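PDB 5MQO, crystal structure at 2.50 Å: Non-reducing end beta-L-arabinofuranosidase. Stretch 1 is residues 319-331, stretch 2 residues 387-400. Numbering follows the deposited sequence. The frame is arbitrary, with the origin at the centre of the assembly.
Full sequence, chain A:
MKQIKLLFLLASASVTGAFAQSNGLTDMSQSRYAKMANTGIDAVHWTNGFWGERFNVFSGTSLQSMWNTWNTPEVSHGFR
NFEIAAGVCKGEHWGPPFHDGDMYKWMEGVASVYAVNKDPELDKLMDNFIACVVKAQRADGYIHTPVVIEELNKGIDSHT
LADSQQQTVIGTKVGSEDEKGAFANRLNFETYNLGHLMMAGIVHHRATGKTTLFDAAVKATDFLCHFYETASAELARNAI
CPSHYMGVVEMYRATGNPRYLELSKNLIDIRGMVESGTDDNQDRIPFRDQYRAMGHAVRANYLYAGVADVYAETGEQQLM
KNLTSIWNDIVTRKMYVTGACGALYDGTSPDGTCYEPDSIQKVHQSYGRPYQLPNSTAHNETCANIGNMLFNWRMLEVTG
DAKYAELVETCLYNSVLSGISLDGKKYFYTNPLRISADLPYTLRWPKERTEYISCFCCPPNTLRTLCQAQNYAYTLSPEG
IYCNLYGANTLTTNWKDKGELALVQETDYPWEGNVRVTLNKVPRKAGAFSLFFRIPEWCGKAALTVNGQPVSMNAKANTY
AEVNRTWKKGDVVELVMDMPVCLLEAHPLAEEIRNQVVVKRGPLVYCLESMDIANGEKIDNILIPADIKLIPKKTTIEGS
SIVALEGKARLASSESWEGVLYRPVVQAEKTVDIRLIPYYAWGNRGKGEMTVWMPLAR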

# COMPACT_ATOMS: atom_id res chain seq x y z
N LEU A 319 0.77 -6.49 -22.76
CA LEU A 319 0.34 -6.14 -21.40
C LEU A 319 1.38 -5.29 -20.61
O LEU A 319 1.02 -4.30 -19.99
CB LEU A 319 0.01 -7.39 -20.61
CG LEU A 319 -1.06 -8.28 -21.24
CD1 LEU A 319 -1.20 -9.54 -20.44
CD2 LEU A 319 -2.39 -7.56 -21.34
N MET A 320 2.65 -5.67 -20.65
CA MET A 320 3.73 -4.90 -20.01
C MET A 320 4.00 -3.59 -20.74
O MET A 320 4.47 -2.64 -20.14
CB MET A 320 5.01 -5.75 -19.93
CG MET A 320 6.08 -5.28 -18.94
SD MET A 320 5.73 -5.21 -17.16
CE MET A 320 4.39 -6.40 -17.01
N LYS A 321 3.70 -3.51 -22.03
CA LYS A 321 3.72 -2.21 -22.73
C LYS A 321 2.66 -1.25 -22.16
O LYS A 321 2.93 -0.07 -21.98
CB LYS A 321 3.57 -2.37 -24.26
CG LYS A 321 4.76 -1.85 -25.07
CD LYS A 321 5.13 -2.67 -26.32
CE LYS A 321 6.57 -2.36 -26.73
NZ LYS A 321 6.86 -2.62 -28.17
N ASN A 322 1.47 -1.78 -21.86
CA ASN A 322 0.42 -1.02 -21.22
C ASN A 322 0.78 -0.73 -19.79
O ASN A 322 0.70 0.40 -19.36
CB ASN A 322 -0.92 -1.74 -21.30
CG ASN A 322 -1.38 -1.95 -22.73
OD1 ASN A 322 -1.35 -3.07 -23.23
ND2 ASN A 322 -1.79 -0.87 -23.40
N LEU A 323 1.21 -1.75 -19.05
CA LEU A 323 1.41 -1.58 -17.60
C LEU A 323 2.52 -0.61 -17.31
O LEU A 323 2.39 0.17 -16.36
CB LEU A 323 1.66 -2.90 -16.89
CG LEU A 323 0.46 -3.87 -16.81
CD1 LEU A 323 0.92 -5.23 -16.26
CD2 LEU A 323 -0.69 -3.30 -15.99
N THR A 324 3.58 -0.58 -18.13
CA THR A 324 4.69 0.39 -17.91
C THR A 324 4.37 1.84 -18.29
O THR A 324 4.84 2.70 -17.61
CB THR A 324 6.06 -0.07 -18.49
OG1 THR A 324 5.95 -0.35 -19.88
CG2 THR A 324 6.49 -1.32 -17.86
N SER A 325 3.57 2.16 -19.29
CA SER A 325 3.19 3.58 -19.45
C SER A 325 2.11 4.02 -18.45
O SER A 325 2.05 5.20 -18.11
CB SER A 325 2.86 4.02 -20.90
OG SER A 325 2.07 3.05 -21.53
N ILE A 326 1.27 3.10 -18.00
CA ILE A 326 0.27 3.40 -16.97
C ILE A 326 1.00 3.67 -15.63
O ILE A 326 0.66 4.61 -14.91
CB ILE A 326 -0.79 2.27 -16.83
CG1 ILE A 326 -1.59 2.16 -18.11
CG2 ILE A 326 -1.79 2.55 -15.71
CD1 ILE A 326 -2.55 0.99 -18.14
N TRP A 327 1.97 2.82 -15.30
CA TRP A 327 2.71 2.99 -14.05
C TRP A 327 3.37 4.35 -14.13
O TRP A 327 3.21 5.17 -13.25
CB TRP A 327 3.74 1.87 -13.83
CG TRP A 327 4.60 2.09 -12.63
CD1 TRP A 327 4.32 1.73 -11.35
CD2 TRP A 327 5.88 2.72 -12.60
NE1 TRP A 327 5.34 2.12 -10.51
CE2 TRP A 327 6.31 2.73 -11.26
CE3 TRP A 327 6.70 3.29 -13.58
CZ2 TRP A 327 7.56 3.29 -10.87
CZ3 TRP A 327 7.95 3.85 -13.19
CH2 TRP A 327 8.36 3.85 -11.85
N ASN A 328 4.06 4.57 -15.23
CA ASN A 328 4.72 5.81 -15.50
C ASN A 328 3.81 7.03 -15.36
O ASN A 328 4.20 8.01 -14.76
CB ASN A 328 5.31 5.76 -16.92
CG ASN A 328 6.33 6.84 -17.16
OD1 ASN A 328 6.00 7.96 -17.60
ND2 ASN A 328 7.60 6.52 -16.84
N ASP A 329 2.61 6.96 -15.92
CA ASP A 329 1.60 8.04 -15.86
C ASP A 329 1.21 8.38 -14.41
O ASP A 329 1.27 9.53 -13.98
CB ASP A 329 0.33 7.63 -16.62
CG ASP A 329 -0.69 8.76 -16.69
OD1 ASP A 329 -0.26 9.94 -16.69
OD2 ASP A 329 -1.91 8.48 -16.74
N ILE A 330 0.85 7.36 -13.67
CA ILE A 330 0.56 7.50 -12.27
C ILE A 330 1.70 8.19 -11.51
O ILE A 330 1.50 9.17 -10.80
CB ILE A 330 0.29 6.10 -11.64
CG1 ILE A 330 -1.05 5.52 -12.13
CG2 ILE A 330 0.27 6.19 -10.13
CD1 ILE A 330 -1.15 4.01 -12.04
N VAL A 331 2.91 7.66 -11.64
CA VAL A 331 3.97 7.98 -10.71
C VAL A 331 4.62 9.30 -11.04
O VAL A 331 5.05 10.02 -10.14
CB VAL A 331 5.00 6.81 -10.67
CG1 VAL A 331 6.38 7.25 -10.22
CG2 VAL A 331 4.46 5.71 -9.77
N GLY A 387 -4.22 -0.30 -3.46
CA GLY A 387 -4.19 -0.77 -4.83
C GLY A 387 -2.88 -0.45 -5.51
O GLY A 387 -2.26 -1.33 -6.09
N ASN A 388 -2.45 0.81 -5.42
CA ASN A 388 -1.16 1.22 -5.97
C ASN A 388 -0.02 0.40 -5.33
O ASN A 388 0.94 0.05 -6.02
CB ASN A 388 -0.95 2.71 -5.71
CG ASN A 388 0.19 3.30 -6.53
OD1 ASN A 388 0.45 2.91 -7.69
ND2 ASN A 388 0.85 4.29 -5.95
N MET A 389 -0.14 0.08 -4.05
CA MET A 389 0.86 -0.71 -3.35
C MET A 389 0.97 -2.15 -3.91
O MET A 389 2.05 -2.61 -4.22
CB MET A 389 0.50 -0.78 -1.87
CG MET A 389 1.47 -1.59 -1.04
SD MET A 389 0.95 -1.81 0.65
CE MET A 389 1.95 -3.22 1.06
N LEU A 390 -0.18 -2.81 -4.03
CA LEU A 390 -0.28 -4.15 -4.59
C LEU A 390 0.05 -4.20 -6.10
O LEU A 390 0.62 -5.17 -6.56
CB LEU A 390 -1.67 -4.70 -4.35
CG LEU A 390 -2.22 -4.92 -2.94
CD1 LEU A 390 -3.72 -5.22 -3.01
CD2 LEU A 390 -1.52 -6.04 -2.20
N PHE A 391 -0.32 -3.17 -6.87
CA PHE A 391 0.17 -3.04 -8.25
C PHE A 391 1.71 -3.05 -8.24
O PHE A 391 2.33 -3.87 -8.93
CB PHE A 391 -0.39 -1.76 -8.92
CG PHE A 391 0.12 -1.49 -10.34
CD1 PHE A 391 0.37 -2.52 -11.26
CD2 PHE A 391 0.30 -0.18 -10.77
CE1 PHE A 391 0.81 -2.24 -12.56
CE2 PHE A 391 0.75 0.10 -12.08
CZ PHE A 391 1.02 -0.94 -12.97
N ASN A 392 2.30 -2.22 -7.41
CA ASN A 392 3.75 -2.09 -7.45
C ASN A 392 4.47 -3.36 -6.97
O ASN A 392 5.59 -3.65 -7.39
CB ASN A 392 4.21 -0.87 -6.65
CG ASN A 392 4.14 0.38 -7.46
OD1 ASN A 392 5.12 0.79 -8.07
ND2 ASN A 392 2.97 0.98 -7.50
N TRP A 393 3.81 -4.09 -6.08
CA TRP A 393 4.38 -5.31 -5.59
C TRP A 393 4.43 -6.35 -6.70
O TRP A 393 5.44 -7.00 -6.83
CB TRP A 393 3.62 -5.82 -4.38
CG TRP A 393 4.25 -7.03 -3.82
CD1 TRP A 393 3.86 -8.33 -4.03
CD2 TRP A 393 5.43 -7.09 -3.01
NE1 TRP A 393 4.70 -9.18 -3.38
CE2 TRP A 393 5.67 -8.45 -2.74
CE3 TRP A 393 6.29 -6.13 -2.48
CZ2 TRP A 393 6.73 -8.87 -1.96
CZ3 TRP A 393 7.35 -6.55 -1.69
CH2 TRP A 393 7.57 -7.91 -1.45
N ARG A 394 3.38 -6.48 -7.50
CA ARG A 394 3.37 -7.40 -8.64
C ARG A 394 4.42 -6.99 -9.67
O ARG A 394 5.18 -7.83 -10.19
CB ARG A 394 2.01 -7.44 -9.30
CG ARG A 394 1.05 -8.48 -8.74
CD ARG A 394 0.63 -8.15 -7.34
NE ARG A 394 -0.41 -9.05 -6.87
CZ ARG A 394 -0.73 -9.20 -5.60
NH1 ARG A 394 -0.14 -8.50 -4.63
NH2 ARG A 394 -1.69 -10.06 -5.28
N MET A 395 4.50 -5.69 -9.94
CA MET A 395 5.52 -5.19 -10.87
C MET A 395 6.95 -5.49 -10.38
O MET A 395 7.82 -5.86 -11.18
CB MET A 395 5.32 -3.70 -11.14
CG MET A 395 4.00 -3.39 -11.83
SD MET A 395 3.83 -3.96 -13.53
CE MET A 395 5.00 -2.88 -14.34
N LEU A 396 7.19 -5.35 -9.08
CA LEU A 396 8.45 -5.81 -8.51
C LEU A 396 8.71 -7.29 -8.84
O LEU A 396 9.79 -7.61 -9.38
CB LEU A 396 8.48 -5.62 -6.99
CG LEU A 396 9.77 -6.03 -6.25
CD1 LEU A 396 10.96 -5.17 -6.67
CD2 LEU A 396 9.53 -5.93 -4.76
N GLU A 397 7.75 -8.17 -8.54
CA GLU A 397 7.98 -9.64 -8.69
C GLU A 397 8.19 -10.05 -10.18
O GLU A 397 9.03 -10.87 -10.49
CB GLU A 397 6.86 -10.46 -7.99
CG GLU A 397 6.71 -10.15 -6.49
CD GLU A 397 6.34 -11.35 -5.59
OE1 GLU A 397 5.38 -12.13 -5.86
OE2 GLU A 397 7.03 -11.49 -4.57
N VAL A 398 7.46 -9.42 -11.08
CA VAL A 398 7.61 -9.62 -12.52
C VAL A 398 8.89 -9.06 -13.16
O VAL A 398 9.25 -9.50 -14.24
CB VAL A 398 6.40 -8.98 -13.22
CG1 VAL A 398 6.64 -8.71 -14.69
CG2 VAL A 398 5.16 -9.84 -13.03
N THR A 399 9.52 -8.05 -12.54
CA THR A 399 10.68 -7.34 -13.15
C THR A 399 12.00 -7.35 -12.37
O THR A 399 13.06 -7.16 -12.96
CB THR A 399 10.36 -5.85 -13.43
OG1 THR A 399 10.10 -5.16 -12.21
CG2 THR A 399 9.18 -5.73 -14.33
N GLY A 400 11.94 -7.49 -11.05
CA GLY A 400 13.14 -7.44 -10.25
C GLY A 400 13.70 -6.06 -10.07
O GLY A 400 14.79 -5.92 -9.55

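Residues 319-331 and 387-399 are helical, and the two helices run in broadly opposite directions, with 135° between their N-to-C vectors and a closest axial approach of 12.1 Å. That spacing leaves room for large side chains between the backbones, and the contact is accordingly built from aromatic rings, methionines and aliphatic residues, with one hydrogen bond linking the helices.

That bond joins W327 to N392. With chi1 at 174° (t) and chi2 at 86°, the indole of W327 reaches across to the second helix and places NE1 2.8 Å from OD1 of N392; the N-H...O angle is 147°. N392 starts from a CA-to-CB bond that points sideways, but its m rotamer (chi1 -84°) brings the amide end nearer to W327. The same amide is anchored from behind: ND2 donates to the backbone O of N388 one turn earlier, at 2.7 Å and nearly linear (176°). The two bonds together fix the orientation of the amide, with its oxygen turned to the indole and its nitrogen to its own helix.

F391 is the most extensively covered residue of the contact. Its CA-to-CB bond points toward the first helix, and with chi1 at 177° (t) the ring lies among L323, W327 and I330. CD2 of L323 lies 3.9 Å from CE1 of F391, while the backbone O of L323 approaches the ring edge, 3.8 Å from CZ of F391. CB of W327 sits 3.9 Å from CE2 of F391, and CD1 of I330 is 4.3 Å from that same CE2 atom. The five-membered ring of W327 and the ring of F391 form an offset edge-to-face pair, with the indole edge toward the phenyl face, centroids 5.9 Å apart and planes at 66°. I330 also packs near N388, its CG2 4.1 Å from OD1 of N388.

Toward the end of the second helix the packing passes to the methionines. M395 adopts m throughout (-63°, -69°, -69°), a folded conformation that sets SD 4.1 Å from CB of L323 and CE 4.1 Å from CG2 of T324. M320 begins sideways, yet its t, p conformation and a chi3 of 23°, between wells, carry its end inward: SD lies 3.7 Å from CE of M395, and CE lies 4.0 Å from CG1 of V398. T324 and T399 are both p, which lets each OG1 donate to a carbonyl one turn back in its own helix, OG1 of T324 to O of M320 (2.7 Å) and OG1 of T399 to O of M395 (2.6 Å).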